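Local coordinates for protein diaminopimelate decarboxylase (Methanocaldococcus jannaschii, PDB 1TWI) that catalyses the pyridoxal 5'-phosphate-dependent decarboxylation of meso-diaminopimelate to L-lysine, the last step of lysine biosynthesis, as a homodimer, at residues A[32-37]-A[402-407]; A[253-258]-A[295-300]; A[301-306]-A[378-383]. All coordinates share one frame; numbering follows the deposited sequence.

Interaction 1: A[32-37]-A[402-407]; sequences LYVMSE and RMVLTS
Leu-32 reaches over Arg-402 with one methyl, CD1 lying 3.7 Å from Arg-402 CB, while the Arg-402 guanidinium leads away to a salt bridge with Glu-416. Tyr-33 then opens the run of backbone bonds that joins two parallel strands: its N binds Arg-402 O and its O accepts Val-404 N. The Met-403 side chain lies alongside that of Tyr-33, pointing the same way, and Met-403 SD stands 4.5 Å from the ring centroid, an oblique Met-aromatic contact; the phenol OH goes on to Asp-326 O. Val-34 faces the other way with Leu-32, setting CG1 3.6 Å from Thr-406 CG2 and CG2 beside Val-404 CG2. Met-35 repeats the backbone pattern, its N on Val-404 O at 2.8 Å and its O taking Thr-406 N. Ser-36, the N-cap of helix 37-58, shares Asp-17 with Thr-406 OG1. Glu-37 N donates to Thr-406 O; its side chain, CG anti to the backbone N (chi1 175°), is extended, and Ser-407 OG donates to Glu-37 OE2 (2.8 Å) from above the carboxylate plane, while OE1 bonds His-432 of the second subunit. Such parallel pairing, with side chains alternating between two largely buried faces, belongs to the mixed beta-sheet domain accompanying this family's TIM barrel.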
ATOM      1  N   LEU A  32       0.844  16.528  -6.534  1.00 11.01           N
ATOM      2  CA  LEU A  32       1.783  16.395  -7.657  1.00 10.46           C
ATOM      3  C   LEU A  32       3.192  15.932  -7.234  1.00 11.42           C
ATOM      4  O   LEU A  32       3.779  16.528  -6.341  1.00 10.45           O
ATOM      5  CB  LEU A  32       1.958  17.787  -8.336  1.00 11.12           C
ATOM      6  CG  LEU A  32       2.839  17.932  -9.575  1.00 11.83           C
ATOM      7  CD1 LEU A  32       2.069  17.308 -10.733  1.00 11.66           C
ATOM      8  CD2 LEU A  32       3.110  19.415  -9.928  1.00  9.84           C
ATOM      9  N   TYR A  33       3.744  14.929  -7.907  1.00 11.79           N
ATOM     10  CA  TYR A  33       5.127  14.509  -7.653  1.00 10.67           C
ATOM     11  C   TYR A  33       5.990  15.336  -8.596  1.00 11.79           C
ATOM     12  O   TYR A  33       5.644  15.503  -9.794  1.00 13.57           O
ATOM     13  CB  TYR A  33       5.351  13.042  -8.033  1.00 10.21           C
ATOM     14  CG  TYR A  33       5.069  12.058  -6.907  1.00 12.54           C
ATOM     15  CD1 TYR A  33       6.046  11.769  -5.953  1.00 13.52           C
ATOM     16  CD2 TYR A  33       3.855  11.400  -6.808  1.00 13.26           C
ATOM     17  CE1 TYR A  33       5.828  10.848  -4.946  1.00 12.87           C
ATOM     18  CE2 TYR A  33       3.614  10.457  -5.765  1.00 11.59           C
ATOM     19  CZ  TYR A  33       4.625  10.202  -4.848  1.00 12.83           C
ATOM     20  OH  TYR A  33       4.488   9.286  -3.819  1.00 11.30           O
ATOM     21  N   VAL A  34       7.105  15.864  -8.092  1.00 10.32           N
ATOM     22  CA  VAL A  34       8.034  16.605  -8.963  1.00  9.70           C
ATOM     23  C   VAL A  34       9.372  15.821  -8.811  1.00  9.80           C
ATOM     24  O   VAL A  34       9.897  15.633  -7.689  1.00 11.24           O
ATOM     25  CB  VAL A  34       8.220  18.077  -8.473  1.00  9.87           C
ATOM     26  CG1 VAL A  34       9.248  18.866  -9.392  1.00  9.81           C
ATOM     27  CG2 VAL A  34       6.838  18.795  -8.481  1.00  8.37           C
ATOM     28  N   MET A  35       9.943  15.399  -9.920  1.00  9.88           N
ATOM     29  CA  MET A  35      11.188  14.666  -9.879  1.00  9.57           C
ATOM     30  C   MET A  35      12.223  15.562 -10.494  1.00  8.70           C
ATOM     31  O   MET A  35      12.021  16.020 -11.626  1.00  8.80           O
ATOM     32  CB  MET A  35      11.076  13.372 -10.713  1.00 12.03           C
ATOM     33  CG  MET A  35      10.138  12.321 -10.046  1.00 13.63           C
ATOM     34  SD  MET A  35      10.800  11.700  -8.414  1.00 14.16           S
ATOM     35  CE  MET A  35      12.159  10.744  -8.917  1.00 12.33           C
ATOM     36  N   SER A  36      13.336  15.789  -9.787  1.00  8.93           N
ATOM     37  CA  SER A  36      14.432  16.655 -10.312  1.00  9.88           C
ATOM     38  C   SER A  36      15.410  15.807 -11.132  1.00 11.96           C
ATOM     39  O   SER A  36      16.103  14.900 -10.601  1.00 11.15           O
ATOM     40  CB  SER A  36      15.213  17.322  -9.152  1.00  9.43           C
ATOM     41  OG  SER A  36      16.401  17.934  -9.656  1.00 11.01           O
ATOM     42  N   GLU A  37      15.480  16.090 -12.430  1.00 11.36           N
ATOM     43  CA  GLU A  37      16.379  15.344 -13.286  1.00 10.70           C
ATOM     44  C   GLU A  37      17.817  15.593 -12.859  1.00 11.42           C
ATOM     45  O   GLU A  37      18.620  14.666 -12.810  1.00 11.49           O
ATOM     46  CB  GLU A  37      16.200  15.781 -14.745  1.00 12.13           C
ATOM     47  CG  GLU A  37      17.208  15.130 -15.706  1.00 14.15           C
ATOM     48  CD  GLU A  37      16.894  15.554 -17.130  1.00 18.15           C
ATOM     49  OE1 GLU A  37      16.180  14.824 -17.829  1.00 19.12           O
ATOM     50  OE2 GLU A  37      17.306  16.646 -17.544  1.00 20.40           O
ATOM     51  N   ARG A 402      -0.458  12.872 -10.774  1.00 11.64           N
ATOM     52  CA  ARG A 402       0.406  13.261 -11.882  1.00 13.57           C
ATOM     53  C   ARG A 402       1.815  13.380 -11.330  1.00 11.95           C
ATOM     54  O   ARG A 402       1.976  13.541 -10.131  1.00  8.77           O
ATOM     55  CB  ARG A 402       0.033  14.650 -12.378  1.00 13.78           C
ATOM     56  CG  ARG A 402      -0.898  14.645 -13.557  1.00 19.53           C
ATOM     57  CD  ARG A 402      -1.280  16.063 -13.955  1.00 18.72           C
ATOM     58  NE  ARG A 402      -1.808  16.081 -15.311  1.00 18.29           N
ATOM     59  CZ  ARG A 402      -2.110  17.202 -15.959  1.00 24.38           C
ATOM     60  NH1 ARG A 402      -1.959  18.407 -15.342  1.00 18.70           N
ATOM     61  NH2 ARG A 402      -2.488  17.128 -17.241  1.00 22.03           N
ATOM     62  N   MET A 403       2.809  13.316 -12.224  1.00 12.12           N
ATOM     63  CA  MET A 403       4.210  13.522 -11.872  1.00 13.54           C
ATOM     64  C   MET A 403       4.851  14.306 -13.018  1.00 13.39           C
ATOM     65  O   MET A 403       4.577  14.001 -14.189  1.00 11.88           O
ATOM     66  CB  MET A 403       5.020  12.222 -11.782  1.00 11.34           C
ATOM     67  CG  MET A 403       4.372  11.163 -10.890  1.00 17.92           C
ATOM     68  SD  MET A 403       5.668  10.047 -10.156  1.00 25.84           S
ATOM     69  CE  MET A 403       6.374   9.274 -11.749  1.00 18.80           C
ATOM     70  N   VAL A 404       5.731  15.261 -12.684  1.00 11.36           N
ATOM     71  CA  VAL A 404       6.448  16.011 -13.700  1.00 10.23           C
ATOM     72  C   VAL A 404       7.944  15.845 -13.413  1.00 11.70           C
ATOM     73  O   VAL A 404       8.345  15.485 -12.270  1.00 11.50           O
ATOM     74  CB  VAL A 404       6.119  17.532 -13.700  1.00 11.32           C
ATOM     75  CG1 VAL A 404       4.679  17.769 -14.169  1.00 11.78           C
ATOM     76  CG2 VAL A 404       6.289  18.148 -12.282  1.00  7.98           C
ATOM     77  N   LEU A 405       8.747  16.070 -14.459  1.00  9.21           N
ATOM     78  CA  LEU A 405      10.199  16.016 -14.400  1.00  9.79           C
ATOM     79  C   LEU A 405      10.689  17.454 -14.655  1.00 11.12           C
ATOM     80  O   LEU A 405      10.287  18.076 -15.660  1.00 12.15           O
ATOM     81  CB  LEU A 405      10.779  15.099 -15.492  1.00  8.74           C
ATOM     82  CG  LEU A 405      12.323  14.979 -15.463  1.00  9.27           C
ATOM     83  CD1 LEU A 405      12.838  14.042 -14.365  1.00  8.72           C
ATOM     84  CD2 LEU A 405      12.789  14.510 -16.811  1.00  8.34           C
ATOM     85  N   THR A 406      11.486  18.005 -13.726  1.00 10.22           N
ATOM     86  CA  THR A 406      12.031  19.346 -13.905  1.00 11.45           C
ATOM     87  C   THR A 406      13.419  19.075 -14.428  1.00 11.36           C
ATOM     88  O   THR A 406      14.172  18.284 -13.855  1.00 11.20           O
ATOM     89  CB  THR A 406      12.105  20.168 -12.577  1.00 12.24           C
ATOM     90  OG1 THR A 406      12.741  19.377 -11.569  1.00 11.88           O
ATOM     91  CG2 THR A 406      10.718  20.603 -12.130  1.00 10.91           C
ATOM     92  N   SER A 407      13.755  19.782 -15.496  1.00 11.53           N
ATOM     93  CA  SER A 407      14.979  19.571 -16.243  1.00 13.38           C
ATOM     94  C   SER A 407      15.472  20.912 -16.798  1.00 14.59           C
ATOM     95  O   SER A 407      14.705  21.885 -16.868  1.00 13.12           O
ATOM     96  CB  SER A 407      14.627  18.620 -17.403  1.00 16.09           C
ATOM     97  OG  SER A 407      15.584  18.631 -18.453  1.00 19.79           O
TER

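Interaction 2: A[253-258]-A[295-300]; sequences IPYYKD and LVATAG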
ATOM      1  N   ILE A 253      19.393   7.433   2.985  1.00 10.18           N
ATOM      2  CA  ILE A 253      19.423   8.789   2.478  1.00 12.26           C
ATOM      3  C   ILE A 253      19.043   9.733   3.645  1.00 11.56           C
ATOM      4  O   ILE A 253      18.431   9.314   4.636  1.00 13.26           O
ATOM      5  CB  ILE A 253      18.456   8.962   1.237  1.00 11.26           C
ATOM      6  CG1 ILE A 253      16.992   8.833   1.669  1.00 11.63           C
ATOM      7  CG2 ILE A 253      18.826   7.943   0.150  1.00 10.58           C
ATOM      8  CD1 ILE A 253      16.235  10.244   1.772  1.00  9.00           C
ATOM      9  N   PRO A 254      19.391  11.021   3.540  1.00 11.73           N
ATOM     10  CA  PRO A 254      19.055  11.910   4.668  1.00 11.63           C
ATOM     11  C   PRO A 254      17.595  12.403   4.829  1.00 13.72           C
ATOM     12  O   PRO A 254      17.281  13.535   4.465  1.00 12.92           O
ATOM     13  CB  PRO A 254      20.087  13.060   4.502  1.00 11.53           C
ATOM     14  CG  PRO A 254      20.253  13.171   2.963  1.00 11.07           C
ATOM     15  CD  PRO A 254      20.092  11.731   2.444  1.00  9.85           C
ATOM     16  N   TYR A 255      16.709  11.557   5.372  1.00 11.59           N
ATOM     17  CA  TYR A 255      15.354  11.995   5.574  1.00 12.64           C
ATOM     18  C   TYR A 255      15.374  13.104   6.642  1.00 13.05           C
ATOM     19  O   TYR A 255      14.661  14.081   6.499  1.00 12.16           O
ATOM     20  CB  TYR A 255      14.467  10.850   6.056  1.00 11.64           C
ATOM     21  CG  TYR A 255      14.120   9.901   4.935  1.00 12.94           C
ATOM     22  CD1 TYR A 255      13.250  10.283   3.889  1.00 11.70           C
ATOM     23  CD2 TYR A 255      14.699   8.636   4.901  1.00 10.67           C
ATOM     24  CE1 TYR A 255      12.961   9.387   2.820  1.00 11.51           C
ATOM     25  CE2 TYR A 255      14.436   7.737   3.827  1.00 13.81           C
ATOM     26  CZ  TYR A 255      13.563   8.123   2.806  1.00 12.84           C
ATOM     27  OH  TYR A 255      13.280   7.207   1.800  1.00 14.76           O
ATOM     28  N   TYR A 256      16.139  12.891   7.718  1.00 14.12           N
ATOM     29  CA  TYR A 256      16.347  13.876   8.780  1.00 17.23           C
ATOM     30  C   TYR A 256      17.462  14.776   8.232  1.00 16.96           C
ATOM     31  O   TYR A 256      18.409  14.276   7.656  1.00 16.58           O
ATOM     32  CB  TYR A 256      16.808  13.185  10.075  1.00 18.30           C
ATOM     33  CG  TYR A 256      15.625  12.683  10.867  1.00 19.14           C
ATOM     34  CD1 TYR A 256      14.822  13.563  11.574  1.00 20.28           C
ATOM     35  CD2 TYR A 256      15.290  11.323  10.867  1.00 19.97           C
ATOM     36  CE1 TYR A 256      13.717  13.094  12.266  1.00 23.76           C
ATOM     37  CE2 TYR A 256      14.183  10.846  11.559  1.00 20.46           C
ATOM     38  CZ  TYR A 256      13.417  11.725  12.248  1.00 20.61           C
ATOM     39  OH  TYR A 256      12.355  11.241  12.955  1.00 23.08           O
ATOM     40  N   LYS A 257      17.330  16.087   8.386  1.00 18.73           N
ATOM     41  CA  LYS A 257      18.291  17.031   7.841  1.00 19.71           C
ATOM     42  C   LYS A 257      19.333  17.634   8.813  1.00 22.11           C
ATOM     43  O   LYS A 257      20.205  18.417   8.392  1.00 21.89           O
ATOM     44  CB  LYS A 257      17.522  18.170   7.203  1.00 18.38           C
ATOM     45  CG  LYS A 257      16.335  17.702   6.311  1.00 15.59           C
ATOM     46  CD  LYS A 257      16.921  17.015   5.074  1.00 11.41           C
ATOM     47  CE  LYS A 257      15.822  16.563   4.097  1.00 11.71           C
ATOM     48  NZ  LYS A 257      16.481  15.625   3.149  1.00 11.02           N
ATOM     49  N   ASP A 258      19.261  17.247  10.079  1.00 24.79           N
ATOM     50  CA  ASP A 258      20.155  17.774  11.135  1.00 27.34           C
ATOM     51  C   ASP A 258      21.484  17.015  11.340  1.00 28.39           C
ATOM     52  O   ASP A 258      22.430  17.547  11.945  1.00 28.50           O
ATOM     53  CB  ASP A 258      19.368  17.815  12.441  1.00 28.80           C
ATOM     54  CG  ASP A 258      19.012  16.409  12.946  1.00 31.31           C
ATOM     55  OD1 ASP A 258      18.587  15.536  12.136  1.00 30.75           O
ATOM     56  OD2 ASP A 258      19.163  16.169  14.166  1.00 35.04           O
ATOM     57  N   LEU A 295      19.611   6.543  -5.210  1.00 11.27           N
ATOM     58  CA  LEU A 295      19.694   7.222  -6.498  1.00 10.50           C
ATOM     59  C   LEU A 295      18.515   8.157  -6.723  1.00  9.88           C
ATOM     60  O   LEU A 295      18.681   9.196  -7.359  1.00 11.09           O
ATOM     61  CB  LEU A 295      19.693   6.278  -7.706  1.00 10.45           C
ATOM     62  CG  LEU A 295      21.032   5.549  -7.864  1.00 12.31           C
ATOM     63  CD1 LEU A 295      20.933   4.648  -9.038  1.00 13.35           C
ATOM     64  CD2 LEU A 295      22.178   6.581  -8.032  1.00 14.27           C
ATOM     65  N   VAL A 296      17.323   7.796  -6.251  1.00 10.00           N
ATOM     66  CA  VAL A 296      16.185   8.633  -6.571  1.00  9.72           C
ATOM     67  C   VAL A 296      15.406   9.324  -5.467  1.00 10.33           C
ATOM     68  O   VAL A 296      14.678  10.263  -5.751  1.00  9.71           O
ATOM     69  CB  VAL A 296      15.164   7.831  -7.475  1.00 10.35           C
ATOM     70  CG1 VAL A 296      15.885   7.356  -8.771  1.00  7.64           C
ATOM     71  CG2 VAL A 296      14.597   6.564  -6.704  1.00  5.52           C
ATOM     72  N   ALA A 297      15.549   8.883  -4.219  1.00 10.49           N
ATOM     73  CA  ALA A 297      14.732   9.453  -3.172  1.00 10.11           C
ATOM     74  C   ALA A 297      14.793  10.958  -3.040  1.00 10.10           C
ATOM     75  O   ALA A 297      13.744  11.607  -2.999  1.00  9.10           O
ATOM     76  CB  ALA A 297      15.102   8.804  -1.768  1.00 10.15           C
ATOM     77  N   THR A 298      16.009  11.502  -2.943  1.00  9.91           N
ATOM     78  CA  THR A 298      16.161  12.955  -2.737  1.00 10.46           C
ATOM     79  C   THR A 298      15.780  13.791  -3.969  1.00 11.53           C
ATOM     80  O   THR A 298      15.757  15.008  -3.894  1.00 12.33           O
ATOM     81  CB  THR A 298      17.640  13.319  -2.359  1.00 10.38           C
ATOM     82  OG1 THR A 298      18.509  12.875  -3.378  1.00 10.17           O
ATOM     83  CG2 THR A 298      18.036  12.652  -1.040  1.00  9.13           C
ATOM     84  N   ALA A 299      15.515  13.143  -5.111  1.00 10.02           N
ATOM     85  CA  ALA A 299      15.132  13.885  -6.305  1.00 11.28           C
ATOM     86  C   ALA A 299      13.602  14.144  -6.351  1.00 10.30           C
ATOM     87  O   ALA A 299      13.132  14.940  -7.184  1.00 10.69           O
ATOM     88  CB  ALA A 299      15.546  13.092  -7.593  1.00 10.72           C
ATOM     89  N   GLY A 300      12.857  13.492  -5.473  1.00  9.40           N
ATOM     90  CA  GLY A 300      11.383  13.617  -5.502  1.00 10.35           C
ATOM     91  C   GLY A 300      10.722  14.447  -4.428  1.00 10.63           C
ATOM     92  O   GLY A 300      11.099  14.359  -3.249  1.00 12.37           O
TER
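Ile-253 and Ala-297 meet through aliphatic carbon alone; the contact between residues 253-258 and 295-300 is chiefly apolar, and no hydrogen bond crosses it. Ile-253 CG1 lies between its backbone N and carbonyl carbon (chi1 68°) and comes to 3.9 Å from Ala-297 CB. Farther out, the Ile-253 and Thr-298 side chains slide past each other in opposite directions, Ile-253 CD1 to Thr-298 CG2 4.1 Å; Pro-254 CD also touches Thr-298 CG2, the two side chains crossing at about a right angle. A CH-pi contact within the loop backs this up: Ile-253 CD1 sits 3.4 Å above the plane of the Tyr-255 ring, over its centre. The polar groups turn to other partners. Pro-254 centres an inverse gamma turn, and Lys-257 NZ curls back to Pro-254 O at 2.6 Å, nearly in line with the carbonyl, with Asp-383 as its salt-bridge partner. Tyr-255 OH bonds Arg-293, while its ring makes a cation-pi contact with Arg-329; both arginines line the lysine pocket. Thr-298 OG1 turns instead to Asn-43. The loop lies between strand 244-246 and helix 264-276 in sequence and packs on Ala-297 and Thr-298, which follow helix 293-296 and lead into strand 300-311; helix 37-58 touches Thr-298.

Interaction 3: A[301-306]-A[378-383]; sequences YLLGKV and VLAIFD
Tyr-301 and Phe-382, whose rings meet edge to face, belong to an antiparallel strand pairing, 301-306 against 378-382, buried within the mixed sheet. In this T-shaped pair the Tyr-301 edge points at the Phe-382 face, planes at 79°, with Tyr-301 CE2 3.7 Å above the phenylalanine plane and over its centre. Both residues have CG anti to the carbonyl carbon; Phe-14 of strand 13-16 touches both side chains. Four backbone bonds hold the strands. Leu-302 and Ile-381 exchange a reciprocal pair, 2.9 Å from Leu-302 N to Ile-381 O, and Gly-304 and Leu-379 form a second, 2.8 Å from Leu-379 N to Gly-304 O. These hydrogen-bonded pairs alternate with the non-hydrogen-bonded Leu-303/Ala-380 and Lys-305/Val-378, the regular antiparallel pattern of the beta domain that this family joins to its barrel. Leu-303 fits across two neighbours, CB 3.7 Å from Val-378 CG1 and CD2 3.7 Å from Ala-380 CB. On the other face Leu-302 and Ile-381 lie side by side, Leu-302 CD2 to Ile-381 CD1 4.1 Å. Beyond Gly-304, Val-306 CG2 packs obliquely on Leu-379 CG at 3.9 Å, and strand 316-320 touches both residues.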
ATOM      1  N   TYR A 301       9.757  15.279  -4.826  1.00 10.18           N
ATOM      2  CA  TYR A 301       9.036  16.121  -3.868  1.00 10.51           C
ATOM      3  C   TYR A 301       7.574  15.919  -4.176  1.00 11.59           C
ATOM      4  O   TYR A 301       7.230  15.798  -5.333  1.00 13.14           O
ATOM      5  CB  TYR A 301       9.387  17.605  -4.078  1.00  9.35           C
ATOM      6  CG  TYR A 301      10.889  17.826  -3.872  1.00 11.56           C
ATOM      7  CD1 TYR A 301      11.782  17.514  -4.893  1.00 11.28           C
ATOM      8  CD2 TYR A 301      11.413  18.246  -2.612  1.00 12.35           C
ATOM      9  CE1 TYR A 301      13.147  17.583  -4.706  1.00 11.86           C
ATOM     10  CE2 TYR A 301      12.818  18.342  -2.404  1.00 11.17           C
ATOM     11  CZ  TYR A 301      13.665  17.998  -3.465  1.00 12.76           C
ATOM     12  OH  TYR A 301      15.039  17.987  -3.326  1.00 10.49           O
ATOM     13  N   LEU A 302       6.730  15.869  -3.140  1.00 11.79           N
ATOM     14  CA  LEU A 302       5.295  15.731  -3.357  1.00 11.09           C
ATOM     15  C   LEU A 302       4.586  17.012  -2.871  1.00 12.19           C
ATOM     16  O   LEU A 302       4.677  17.367  -1.676  1.00 10.32           O
ATOM     17  CB  LEU A 302       4.750  14.515  -2.593  1.00 10.71           C
ATOM     18  CG  LEU A 302       3.225  14.267  -2.656  1.00 12.96           C
ATOM     19  CD1 LEU A 302       2.742  14.100  -4.115  1.00 11.01           C
ATOM     20  CD2 LEU A 302       2.921  13.045  -1.831  1.00 10.97           C
ATOM     21  N   LEU A 303       3.887  17.687  -3.797  1.00  9.68           N
ATOM     22  CA  LEU A 303       3.176  18.922  -3.468  1.00 10.29           C
ATOM     23  C   LEU A 303       1.714  18.613  -3.221  1.00 10.92           C
ATOM     24  O   LEU A 303       1.083  17.868  -3.978  1.00 11.93           O
ATOM     25  CB  LEU A 303       3.285  19.933  -4.642  1.00  9.79           C
ATOM     26  CG  LEU A 303       4.714  20.120  -5.178  1.00  9.95           C
ATOM     27  CD1 LEU A 303       4.751  21.152  -6.345  1.00  9.16           C
ATOM     28  CD2 LEU A 303       5.614  20.561  -4.038  1.00 11.49           C
ATOM     29  N   GLY A 304       1.192  19.158  -2.136  1.00 11.74           N
ATOM     30  CA  GLY A 304      -0.194  18.941  -1.772  1.00 15.39           C
ATOM     31  C   GLY A 304      -0.787  20.280  -1.344  1.00 15.38           C
ATOM     32  O   GLY A 304      -0.184  21.009  -0.558  1.00 16.14           O
ATOM     33  N   LYS A 305      -1.942  20.616  -1.889  1.00 15.57           N
ATOM     34  CA  LYS A 305      -2.562  21.843  -1.533  1.00 15.76           C
ATOM     35  C   LYS A 305      -3.408  21.689  -0.270  1.00 15.12           C
ATOM     36  O   LYS A 305      -4.073  20.638  -0.025  1.00 14.43           O
ATOM     37  CB  LYS A 305      -3.405  22.364  -2.707  1.00 19.62           C
ATOM     38  CG  LYS A 305      -4.240  23.631  -2.368  1.00 23.63           C
ATOM     39  CD  LYS A 305      -4.745  24.386  -3.658  1.00 26.97           C
ATOM     40  CE  LYS A 305      -5.778  23.593  -4.432  1.00 29.09           C
ATOM     41  NZ  LYS A 305      -6.310  24.450  -5.558  1.00 32.38           N
ATOM     42  N   VAL A 306      -3.393  22.747   0.535  1.00 13.31           N
ATOM     43  CA  VAL A 306      -4.175  22.789   1.768  1.00 13.21           C
ATOM     44  C   VAL A 306      -5.621  23.152   1.505  1.00 13.15           C
ATOM     45  O   VAL A 306      -5.896  24.255   0.999  1.00 13.14           O
ATOM     46  CB  VAL A 306      -3.573  23.832   2.732  1.00 14.46           C
ATOM     47  CG1 VAL A 306      -4.447  23.929   3.990  1.00 14.20           C
ATOM     48  CG2 VAL A 306      -2.121  23.372   3.114  1.00 11.53           C
ATOM     49  N   VAL A 378       0.508  25.573  -0.664  1.00 11.56           N
ATOM     50  CA  VAL A 378       0.982  24.295  -1.195  1.00 12.42           C
ATOM     51  C   VAL A 378       2.105  23.838  -0.256  1.00 13.15           C
ATOM     52  O   VAL A 378       3.028  24.629   0.019  1.00 11.34           O
ATOM     53  CB  VAL A 378       1.556  24.503  -2.605  1.00 13.21           C
ATOM     54  CG1 VAL A 378       2.147  23.154  -3.152  1.00 13.88           C
ATOM     55  CG2 VAL A 378       0.404  25.035  -3.582  1.00  9.90           C
ATOM     56  N   LEU A 379       2.008  22.612   0.267  1.00 12.11           N
ATOM     57  CA  LEU A 379       3.064  22.106   1.110  1.00 12.44           C
ATOM     58  C   LEU A 379       3.909  21.154   0.246  1.00 14.00           C
ATOM     59  O   LEU A 379       3.367  20.517  -0.672  1.00 14.16           O
ATOM     60  CB  LEU A 379       2.515  21.297   2.298  1.00 12.84           C
ATOM     61  CG  LEU A 379       1.476  21.949   3.208  1.00 13.20           C
ATOM     62  CD1 LEU A 379       1.266  21.026   4.406  1.00 13.32           C
ATOM     63  CD2 LEU A 379       2.011  23.331   3.715  1.00 13.40           C
ATOM     64  N   ALA A 380       5.219  21.071   0.517  1.00 12.78           N
ATOM     65  CA  ALA A 380       6.085  20.137  -0.186  1.00 12.11           C
ATOM     66  C   ALA A 380       6.590  19.084   0.830  1.00 12.95           C
ATOM     67  O   ALA A 380       7.141  19.422   1.928  1.00 11.91           O
ATOM     68  CB  ALA A 380       7.283  20.881  -0.807  1.00 12.79           C
ATOM     69  N   ILE A 381       6.430  17.816   0.469  1.00 12.87           N
ATOM     70  CA  ILE A 381       6.899  16.729   1.323  1.00 10.99           C
ATOM     71  C   ILE A 381       8.141  16.257   0.604  1.00 11.70           C
ATOM     72  O   ILE A 381       8.098  15.799  -0.558  1.00 10.09           O
ATOM     73  CB  ILE A 381       5.831  15.601   1.379  1.00 13.64           C
ATOM     74  CG1 ILE A 381       4.530  16.166   1.999  1.00 13.72           C
ATOM     75  CG2 ILE A 381       6.350  14.399   2.255  1.00 12.32           C
ATOM     76  CD1 ILE A 381       3.226  15.272   1.587  1.00 15.06           C
ATOM     77  N   PHE A 382       9.268  16.348   1.299  1.00 10.96           N
ATOM     78  CA  PHE A 382      10.559  15.975   0.721  1.00 10.64           C
ATOM     79  C   PHE A 382      10.889  14.495   0.638  1.00 10.30           C
ATOM     80  O   PHE A 382      10.382  13.690   1.396  1.00 11.64           O
ATOM     81  CB  PHE A 382      11.713  16.563   1.545  1.00 11.04           C
ATOM     82  CG  PHE A 382      11.982  18.034   1.296  1.00 13.84           C
ATOM     83  CD1 PHE A 382      10.920  18.928   1.084  1.00 12.62           C
ATOM     84  CD2 PHE A 382      13.279  18.522   1.350  1.00 13.05           C
ATOM     85  CE1 PHE A 382      11.170  20.302   0.945  1.00 14.13           C
ATOM     86  CE2 PHE A 382      13.564  19.908   1.213  1.00 11.62           C
ATOM     87  CZ  PHE A 382      12.500  20.787   1.014  1.00 13.71           C
ATOM     88  N   ASP A 383      11.783  14.187  -0.298  1.00 10.31           N
ATOM     89  CA  ASP A 383      12.417  12.886  -0.390  1.00  9.17           C
ATOM     90  C   ASP A 383      11.421  11.748  -0.641  1.00 10.57           C
ATOM     91  O   ASP A 383      11.419  10.739   0.053  1.00 10.20           O
ATOM     92  CB  ASP A 383      13.183  12.681   0.925  1.00 10.04           C
ATOM     93  CG  ASP A 383      14.223  13.781   1.168  1.00 13.38           C
ATOM     94  OD1 ASP A 383      14.956  14.109   0.201  1.00 12.38           O
ATOM     95  OD2 ASP A 383      14.322  14.327   2.295  1.00 13.23           O
TER

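In the fold
Interactions 1 and 3 belong to one sheet, their centres about 12 Å apart. Strand 32-36 lies between 402-407 and 300-311, with Val-34 N 2.8 Å from Tyr-301 O, and strand 300-311 lies between 32-36 and 378-382. Interaction 2 is the step from barrel to sheet: residues 295-300 run directly into strand 300-311, and Ala-299 O stands 2.7 Å from Ser-36 N. Its loop is tied to interaction 3 by a salt bridge, Lys-257 NZ to Asp-383 OD2 at 2.7 Å. The Ile-253 side chain of interaction 2 comes within about 7 Å of pyridoxal phosphate, that of Met-35 in interaction 1 within about 12 Å, whereas the Tyr-33 and Ile-381 side chains each lie about 8 Å from that of Arg-329 in the lysine pocket.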